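Local structure of GrpB family protein (Enterococcus faecalis, 2NRK) at residues E17-E22 against P52-L57; R90-G95 against V103-F108; L118-Y123 against K161-E166. The protein is of unknown function but belongs to the GrpB (UPF0157) family, whose relationship to nucleotidyltransferases suggests a nucleotidyltransferase-like fold. All blocks are in the same frame, centred on the assembly; numbering follows the deposited sequence.

Interaction 1. Residues E17-E22 against P52-L57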
# COMPACT_ATOMS: atom_id res chain seq x y z
N GLU A 17 -19.11 4.96 -16.93
CA GLU A 17 -20.34 4.14 -17.02
C GLU A 17 -19.96 2.70 -17.29
O GLU A 17 -20.41 1.78 -16.60
CB GLU A 17 -21.25 4.62 -18.17
CG GLU A 17 -21.44 6.11 -18.25
CD GLU A 17 -22.31 6.58 -19.41
OE1 GLU A 17 -22.84 5.74 -20.17
OE2 GLU A 17 -22.44 7.82 -19.55
N GLN A 18 -19.11 2.52 -18.31
CA GLN A 18 -18.62 1.22 -18.73
C GLN A 18 -17.93 0.50 -17.59
O GLN A 18 -18.16 -0.70 -17.39
CB GLN A 18 -17.67 1.36 -19.93
CG GLN A 18 -18.43 1.84 -21.16
CD GLN A 18 -17.52 2.35 -22.27
OE1 GLN A 18 -17.90 3.25 -23.03
NE2 GLN A 18 -16.33 1.78 -22.37
N PHE A 19 -17.09 1.22 -16.84
CA PHE A 19 -16.44 0.65 -15.69
C PHE A 19 -17.48 0.16 -14.66
O PHE A 19 -17.44 -0.97 -14.22
CB PHE A 19 -15.48 1.63 -15.02
CG PHE A 19 -15.10 1.18 -13.62
CD1 PHE A 19 -14.18 0.17 -13.45
CD2 PHE A 19 -15.75 1.70 -12.50
CE1 PHE A 19 -13.87 -0.32 -12.18
CE2 PHE A 19 -15.42 1.19 -11.21
CZ PHE A 19 -14.50 0.20 -11.06
N GLU A 20 -18.40 1.04 -14.26
CA GLU A 20 -19.33 0.70 -13.19
C GLU A 20 -20.25 -0.48 -13.55
O GLU A 20 -20.50 -1.34 -12.72
CB GLU A 20 -20.06 1.96 -12.75
CG GLU A 20 -19.03 2.84 -12.01
CD GLU A 20 -19.64 3.95 -11.26
OE1 GLU A 20 -20.85 4.14 -11.42
OE2 GLU A 20 -18.91 4.67 -10.55
N GLU A 21 -20.67 -0.55 -14.80
CA GLU A 21 -21.56 -1.61 -15.27
C GLU A 21 -20.82 -2.96 -15.15
O GLU A 21 -21.36 -3.96 -14.65
CB GLU A 21 -21.88 -1.36 -16.72
CG GLU A 21 -22.88 -2.31 -17.33
CD GLU A 21 -23.60 -1.67 -18.53
OE1 GLU A 21 -23.94 -0.45 -18.48
OE2 GLU A 21 -23.84 -2.39 -19.53
N GLU A 22 -19.61 -2.99 -15.69
CA GLU A 22 -18.89 -4.25 -15.68
C GLU A 22 -18.42 -4.59 -14.27
O GLU A 22 -18.30 -5.77 -13.91
CB GLU A 22 -17.73 -4.22 -16.69
CG GLU A 22 -17.00 -5.57 -16.86
CD GLU A 22 -17.84 -6.64 -17.61
OE1 GLU A 22 -19.05 -6.42 -17.88
OE2 GLU A 22 -17.26 -7.71 -17.93
N PRO A 52 -9.50 3.13 -25.69
CA PRO A 52 -10.79 2.87 -25.04
C PRO A 52 -10.92 1.44 -24.55
O PRO A 52 -11.81 0.69 -25.02
CB PRO A 52 -11.80 3.17 -26.14
CG PRO A 52 -11.10 2.88 -27.38
CD PRO A 52 -9.64 3.22 -27.16
N ILE A 53 -10.02 1.05 -23.65
CA ILE A 53 -10.01 -0.26 -23.03
C ILE A 53 -10.06 0.01 -21.52
O ILE A 53 -9.19 0.70 -20.97
CB ILE A 53 -8.71 -1.05 -23.33
CG1 ILE A 53 -8.53 -1.23 -24.85
CG2 ILE A 53 -8.73 -2.40 -22.62
CD1 ILE A 53 -7.21 -1.87 -25.23
N ILE A 54 -11.11 -0.49 -20.87
CA ILE A 54 -11.30 -0.18 -19.45
C ILE A 54 -10.47 -1.17 -18.64
O ILE A 54 -10.63 -2.38 -18.80
CB ILE A 54 -12.78 -0.32 -19.01
CG1 ILE A 54 -13.77 0.43 -19.92
CG2 ILE A 54 -12.95 0.11 -17.54
CD1 ILE A 54 -13.56 1.93 -19.98
N ASP A 55 -9.61 -0.64 -17.76
CA ASP A 55 -8.85 -1.46 -16.81
C ASP A 55 -9.51 -1.54 -15.45
O ASP A 55 -9.87 -0.48 -14.85
CB ASP A 55 -7.43 -0.93 -16.61
CG ASP A 55 -6.61 -1.01 -17.88
OD1 ASP A 55 -6.13 -2.11 -18.20
OD2 ASP A 55 -6.46 0.04 -18.56
N PHE A 56 -9.62 -2.77 -14.95
CA PHE A 56 -10.19 -3.11 -13.63
C PHE A 56 -9.13 -3.69 -12.71
O PHE A 56 -8.35 -4.58 -13.13
CB PHE A 56 -11.33 -4.15 -13.76
CG PHE A 56 -12.45 -3.71 -14.65
CD1 PHE A 56 -13.64 -3.24 -14.11
CD2 PHE A 56 -12.31 -3.75 -16.03
CE1 PHE A 56 -14.68 -2.77 -14.93
CE2 PHE A 56 -13.35 -3.29 -16.86
CZ PHE A 56 -14.54 -2.80 -16.31
N LEU A 57 -9.08 -3.16 -11.48
CA LEU A 57 -8.23 -3.73 -10.42
C LEU A 57 -9.17 -4.42 -9.45
O LEU A 57 -10.04 -3.78 -8.87
CB LEU A 57 -7.44 -2.63 -9.70
CG LEU A 57 -6.60 -3.10 -8.48
CD1 LEU A 57 -5.57 -4.17 -8.88
CD2 LEU A 57 -5.87 -1.91 -7.83
O HOH W 1 -14.71 1.48 -24.59
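Phe19 and Ile54 mark the closest backbone approach, where helix segment 17-22 lies over strand 54-57 with the axes 9.0 Å apart at nearest and their N-to-C directions at 43°. The centre of the contact is aromatic. Phe19 holds CG anti to its backbone N (chi1 164°), and from there its ring runs beside that of Phe56. The two rings are near parallel, their planes 24° apart, but slid so far that they barely overlap; the centroids are 5.2 Å apart, and Phe19 CD1 sits 3.3 Å from Phe56 CE1. Phe19 CB packs on the CG2 branch of Ile54 at 3.9 Å, and that methyl lies at the edge of the Phe19 ring. Beyond Phe19, the Glu22 side chain crosses that of Phe56 at about a right angle, its aliphatic CB 3.5 Å from CZ. Its chain then bends at chi2 and leads the carboxylate away, so one residue serves both an apolar surface and a polar network. At the other end, Gln18 crosses Ile54, its NE2 passing CD1 at 3.7 Å. This amide donates to a water at 2.8 Å from NE2, and the same water donates to Pro52 O. His39 stacks on Phe19 from strand 34-40. The chemistry implies a helix held on the sheet by buried apolar surface, while Gln18 NE2 uses a water and Glu22 OE2 is held by the Tyr78 hydroxyl and Lys94.

Interaction 2. Residues R90-G95 against V103-F108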
# COMPACT_ATOMS: atom_id res chain seq x y z
N ARG A 90 -4.39 -12.84 -11.52
CA ARG A 90 -5.24 -13.46 -12.56
C ARG A 90 -5.68 -12.38 -13.51
O ARG A 90 -6.29 -11.40 -13.09
CB ARG A 90 -6.43 -14.21 -11.97
CG ARG A 90 -6.01 -15.38 -11.06
CD ARG A 90 -5.22 -16.47 -11.84
NE ARG A 90 -4.96 -17.63 -10.98
CZ ARG A 90 -3.94 -17.74 -10.14
NH1 ARG A 90 -3.02 -16.78 -10.07
NH2 ARG A 90 -3.81 -18.86 -9.38
N TYR A 91 -5.43 -12.58 -14.80
CA TYR A 91 -5.65 -11.55 -15.78
C TYR A 91 -6.79 -12.04 -16.70
O TYR A 91 -6.79 -13.21 -17.11
CB TYR A 91 -4.37 -11.36 -16.59
CG TYR A 91 -4.45 -10.33 -17.70
CD1 TYR A 91 -4.71 -9.00 -17.42
CD2 TYR A 91 -4.19 -10.70 -19.03
CE1 TYR A 91 -4.75 -8.03 -18.47
CE2 TYR A 91 -4.23 -9.74 -20.08
CZ TYR A 91 -4.53 -8.42 -19.76
OH TYR A 91 -4.57 -7.50 -20.80
N LEU A 92 -7.73 -11.15 -16.98
CA LEU A 92 -8.83 -11.44 -17.91
C LEU A 92 -8.83 -10.38 -19.00
O LEU A 92 -8.60 -9.21 -18.73
CB LEU A 92 -10.20 -11.36 -17.22
CG LEU A 92 -10.44 -12.01 -15.85
CD1 LEU A 92 -11.86 -11.70 -15.38
CD2 LEU A 92 -10.24 -13.47 -15.94
N ARG A 93 -9.13 -10.80 -20.22
CA ARG A 93 -9.30 -9.84 -21.31
C ARG A 93 -10.49 -10.21 -22.14
O ARG A 93 -10.81 -11.40 -22.34
CB ARG A 93 -8.03 -9.77 -22.18
CG ARG A 93 -7.71 -11.04 -22.90
CD ARG A 93 -6.31 -10.95 -23.56
NE ARG A 93 -6.13 -12.13 -24.37
CZ ARG A 93 -4.96 -12.51 -24.89
NH1 ARG A 93 -3.88 -11.77 -24.65
NH2 ARG A 93 -4.90 -13.62 -25.60
N LYS A 94 -11.16 -9.18 -22.62
CA LYS A 94 -12.22 -9.36 -23.62
C LYS A 94 -12.35 -8.14 -24.50
O LYS A 94 -11.86 -7.07 -24.15
CB LYS A 94 -13.53 -9.72 -22.93
CG LYS A 94 -14.34 -8.62 -22.34
CD LYS A 94 -15.68 -9.21 -21.85
CE LYS A 94 -16.46 -8.27 -20.97
NZ LYS A 94 -17.87 -8.72 -20.54
N GLY A 95 -13.01 -8.27 -25.65
CA GLY A 95 -13.70 -9.49 -26.04
C GLY A 95 -13.04 -10.10 -27.24
O GLY A 95 -11.99 -9.63 -27.67
N VAL A 103 -8.92 -7.03 -16.99
CA VAL A 103 -9.18 -7.18 -15.55
C VAL A 103 -7.95 -7.73 -14.89
O VAL A 103 -7.43 -8.78 -15.30
CB VAL A 103 -10.40 -8.13 -15.32
CG1 VAL A 103 -10.71 -8.27 -13.83
CG2 VAL A 103 -11.63 -7.61 -16.08
N HIS A 104 -7.47 -7.03 -13.85
CA HIS A 104 -6.20 -7.37 -13.21
C HIS A 104 -6.58 -7.76 -11.79
O HIS A 104 -6.98 -6.89 -11.00
CB HIS A 104 -5.29 -6.14 -13.14
CG HIS A 104 -5.09 -5.44 -14.45
ND1 HIS A 104 -3.97 -5.62 -15.24
CD2 HIS A 104 -5.89 -4.59 -15.14
CE1 HIS A 104 -4.08 -4.89 -16.33
NE2 HIS A 104 -5.24 -4.26 -16.30
N ILE A 105 -6.53 -9.06 -11.49
CA ILE A 105 -6.99 -9.55 -10.19
C ILE A 105 -5.76 -9.88 -9.34
O ILE A 105 -4.86 -10.60 -9.79
CB ILE A 105 -7.90 -10.79 -10.32
CG1 ILE A 105 -9.06 -10.52 -11.30
CG2 ILE A 105 -8.49 -11.16 -8.97
CD1 ILE A 105 -9.91 -11.80 -11.64
N TYR A 106 -5.72 -9.37 -8.11
CA TYR A 106 -4.61 -9.69 -7.21
C TYR A 106 -5.14 -10.04 -5.81
O TYR A 106 -6.19 -9.58 -5.40
CB TYR A 106 -3.68 -8.51 -7.03
CG TYR A 106 -2.99 -8.01 -8.29
CD1 TYR A 106 -1.80 -8.57 -8.74
CD2 TYR A 106 -3.53 -6.92 -8.97
CE1 TYR A 106 -1.15 -8.02 -9.90
CE2 TYR A 106 -2.91 -6.39 -10.11
CZ TYR A 106 -1.75 -6.93 -10.55
OH TYR A 106 -1.16 -6.31 -11.67
N GLN A 107 -4.37 -10.84 -5.09
CA GLN A 107 -4.67 -11.09 -3.69
C GLN A 107 -4.35 -9.85 -2.84
O GLN A 107 -3.43 -9.08 -3.17
CB GLN A 107 -3.84 -12.27 -3.17
CG GLN A 107 -4.40 -12.88 -1.91
CD GLN A 107 -3.83 -14.27 -1.70
OE1 GLN A 107 -4.38 -15.26 -2.19
NE2 GLN A 107 -2.70 -14.34 -1.01
N PHE A 108 -5.10 -9.66 -1.76
CA PHE A 108 -4.97 -8.48 -0.91
C PHE A 108 -3.53 -8.17 -0.39
O PHE A 108 -3.24 -7.04 0.01
CB PHE A 108 -5.86 -8.65 0.34
CG PHE A 108 -5.30 -9.64 1.31
CD1 PHE A 108 -5.51 -11.00 1.10
CD2 PHE A 108 -4.55 -9.21 2.41
CE1 PHE A 108 -4.98 -11.94 1.98
CE2 PHE A 108 -4.00 -10.14 3.30
CZ PHE A 108 -4.22 -11.51 3.09
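Leu92 and Val103 face each other as a hydrogen-bonded pair in the antiparallel hairpin of strands 89-94 and 101-107. Leu92 N donates to Val103 O at 2.9 Å, and Val103 N returns a nearly straight bond to Leu92 O (2.8 Å, 171°). Arg90 and Ile105 repeat this pairing two residues along, with Ile105 N 2.8 Å from Arg90 O. The tight part is the face bearing Leu92, Val103 and Ile105. There the Leu92 and Val103 side chains lie side by side, CB to CB 3.8 Å, and Ile105 CB lies 3.3 Å from Arg90 O; the Leu92 CD1 to Ile105 CD1 contact, at 4.2 Å, is peripheral. Branched apolar residues suit this face, since Val58, Val60 and Tyr78 pack there too. Arg90 shares it but touches Ile105 through CB, and its chain, bent at chi2 (-63°), leaves for a salt bridge from NE to Asp67 at a partly exposed margin. The other face is looser. Tyr91 and the partly exposed His104, a non-hydrogen-bonded pair, lie side by side with their rings oblique at 52° and touching at Tyr91 CE1 and His104 CE1, 3.9 Å apart. His104 NE2 is hydrogen-bonded to Asp55 OD1 on the adjoining strand, which anchors the imidazole. Backbone bonding thus fixes the register, apolar branches pack together on the face of Leu92, Val103 and Ile105, and the polar ends of Arg90 and His104 tie the hairpin to acidic neighbours.

Interaction 3. Residues L118-Y123 against K161-E166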
# COMPACT_ATOMS: atom_id res chain seq x y z
N LEU A 118 -2.86 1.88 -8.10
CA LEU A 118 -3.66 2.93 -7.47
C LEU A 118 -2.86 4.22 -7.34
O LEU A 118 -3.40 5.30 -7.56
CB LEU A 118 -4.16 2.50 -6.07
CG LEU A 118 -5.17 1.35 -6.12
CD1 LEU A 118 -5.43 0.87 -4.66
CD2 LEU A 118 -6.48 1.80 -6.80
N ALA A 119 -1.58 4.12 -6.97
CA ALA A 119 -0.79 5.34 -6.81
C ALA A 119 -0.68 6.07 -8.15
O ALA A 119 -0.82 7.29 -8.19
CB ALA A 119 0.59 5.03 -6.23
N PHE A 120 -0.41 5.31 -9.22
CA PHE A 120 -0.25 5.86 -10.58
C PHE A 120 -1.51 6.62 -10.97
O PHE A 120 -1.43 7.79 -11.37
CB PHE A 120 0.00 4.71 -11.56
CG PHE A 120 0.20 5.15 -12.99
CD1 PHE A 120 1.41 5.69 -13.42
CD2 PHE A 120 -0.82 4.93 -13.92
CE1 PHE A 120 1.60 6.09 -14.79
CE2 PHE A 120 -0.64 5.33 -15.27
CZ PHE A 120 0.56 5.90 -15.69
N ARG A 121 -2.67 5.99 -10.78
CA ARG A 121 -3.94 6.64 -11.07
C ARG A 121 -4.13 7.92 -10.25
O ARG A 121 -4.43 9.00 -10.80
CB ARG A 121 -5.11 5.69 -10.78
CG ARG A 121 -6.47 6.37 -10.99
CD ARG A 121 -7.54 5.51 -10.33
NE ARG A 121 -7.48 5.65 -8.87
CZ ARG A 121 -8.25 4.94 -8.03
NH1 ARG A 121 -9.14 4.05 -8.50
NH2 ARG A 121 -8.12 5.12 -6.72
N ASN A 122 -3.94 7.80 -8.93
CA ASN A 122 -4.22 8.94 -8.04
C ASN A 122 -3.33 10.12 -8.41
O ASN A 122 -3.77 11.28 -8.43
CB ASN A 122 -4.04 8.52 -6.60
CG ASN A 122 -5.08 7.54 -6.13
OD1 ASN A 122 -6.04 7.22 -6.85
ND2 ASN A 122 -4.90 7.03 -4.89
N TYR A 123 -2.07 9.83 -8.71
CA TYR A 123 -1.09 10.86 -9.05
C TYR A 123 -1.48 11.57 -10.36
O TYR A 123 -1.41 12.79 -10.46
CB TYR A 123 0.28 10.19 -9.19
CG TYR A 123 1.44 11.13 -9.39
CD1 TYR A 123 1.82 12.04 -8.39
CD2 TYR A 123 2.18 11.09 -10.58
CE1 TYR A 123 2.91 12.92 -8.58
CE2 TYR A 123 3.32 11.93 -10.76
CZ TYR A 123 3.66 12.85 -9.74
OH TYR A 123 4.75 13.68 -9.90
N LYS A 161 7.27 4.07 -15.98
CA LYS A 161 8.07 3.73 -14.80
C LYS A 161 8.47 4.98 -14.00
O LYS A 161 8.41 4.98 -12.78
CB LYS A 161 9.33 2.92 -15.16
CG LYS A 161 9.03 1.53 -15.73
CD LYS A 161 8.88 0.46 -14.67
CE LYS A 161 9.02 -0.94 -15.29
NZ LYS A 161 7.95 -1.19 -16.29
N LYS A 162 8.83 6.05 -14.71
CA LYS A 162 9.20 7.30 -14.03
C LYS A 162 8.00 7.82 -13.22
O LYS A 162 8.12 8.21 -12.04
CB LYS A 162 9.61 8.36 -15.06
CG LYS A 162 9.91 9.71 -14.41
CD LYS A 162 10.29 10.78 -15.43
CE LYS A 162 11.08 11.87 -14.68
NZ LYS A 162 11.30 13.10 -15.42
N ILE A 163 6.86 7.88 -13.87
CA ILE A 163 5.65 8.39 -13.23
C ILE A 163 5.19 7.49 -12.08
O ILE A 163 4.72 7.97 -11.03
CB ILE A 163 4.52 8.63 -14.27
CG1 ILE A 163 4.98 9.67 -15.30
CG2 ILE A 163 3.17 9.03 -13.57
CD1 ILE A 163 5.57 10.97 -14.67
N GLU A 164 5.31 6.18 -12.29
CA GLU A 164 4.92 5.23 -11.21
C GLU A 164 5.76 5.50 -9.95
O GLU A 164 5.26 5.40 -8.81
CB GLU A 164 5.12 3.79 -11.65
CG GLU A 164 3.99 3.29 -12.58
CD GLU A 164 4.22 1.85 -13.12
OE1 GLU A 164 5.37 1.34 -13.07
OE2 GLU A 164 3.20 1.25 -13.59
N LYS A 165 7.02 5.81 -10.15
CA LYS A 165 7.92 6.08 -9.03
C LYS A 165 7.53 7.38 -8.33
O LYS A 165 7.42 7.43 -7.10
CB LYS A 165 9.37 6.09 -9.53
CG LYS A 165 10.38 6.40 -8.48
CD LYS A 165 11.79 5.99 -9.00
CE LYS A 165 12.87 6.54 -8.09
NZ LYS A 165 14.27 6.22 -8.59
N GLU A 166 7.33 8.45 -9.10
CA GLU A 166 6.86 9.71 -8.55
C GLU A 166 5.54 9.50 -7.80
O GLU A 166 5.32 10.07 -6.72
CB GLU A 166 6.64 10.75 -9.64
CG GLU A 166 7.94 11.18 -10.33
CD GLU A 166 7.73 12.29 -11.38
OE1 GLU A 166 6.60 12.77 -11.59
OE2 GLU A 166 8.73 12.68 -12.02
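Phe120 and Glu164 bring the two backbones nearest, their CA atoms 5.2 Å apart, where helix segments 118-123 and 161-166 cross almost perpendicularly. The axes approach to 8.6 Å, and their N-to-C directions differ by 88°. Such a steep crossing limits the shared surface to a small patch, and a few large side chains fill it. Ile163 stands in the middle: its CG2 branch meets Phe120 CE1 at 3.5 Å and also touches the edge of the Tyr123 ring, at CD2, 3.8 Å away. A beta-branched residue suits this place because CG2 sits directly on CB, close to the backbone, where the near approach of the helices brings both rings against it. Phe120 and Tyr123 both hold CG anti to the backbone N (chi1 -179° for Phe120), which sends their rings from one helix toward the other. Glu164 contributes methylene surface, its CG lying 3.6 Å from Phe120 CD1, while its carboxylate pairs with Arg116 of helix 111-126 and so adds a second, charged tie between the same helices. Tyr123 is amphipathic in use. Glu166 covers part of it, with the backbone C of Glu166 4.2 Å above the ring centre and CB 3.6 Å from Tyr123 CZ. The phenol OH donates to Glu166 OE1 at 2.7 Å, meeting the anti side of the carboxylate from 34° out of its plane, with ring and carboxylate planes nearly perpendicular. This bond holds the hydroxyl end of the ring at the partly exposed margin of the patch. Ile130 of helix 128-142 packs against Tyr123, Ile163 and Glu166, extending the apolar cluster to a third helix. This is a near-orthogonal helix-helix packing, joining helix 111-126, which also rests on strand 34-40 through Leu118, to the C-terminal helix 157-171 in the helical part of this alpha/beta fold.

The contacts follow one another along the chain without interleaving, interaction 1 closing before interaction 2 opens and interaction 2 before interaction 3. Interactions 1 and 2, with centres about 12 Å apart, share the mixed sheet: strand 54-60 runs beside strand 101-107, and Phe56 O probably accepts a hydrogen bond from His104 N. A salt bridge from Glu22 to Lys94 joins them again. The centre of interaction 3 lies about 20 Å from those of both, across the chain's centre. Leu57 of interaction 1 touches Leu118 of interaction 3, whereas interactions 2 and 3 stay about 9 Å apart between nearest atoms. The sheet thus joins the N-terminal helix and the hairpin, and helix 111-126, resting on it through Leu118, carries helix 157-171.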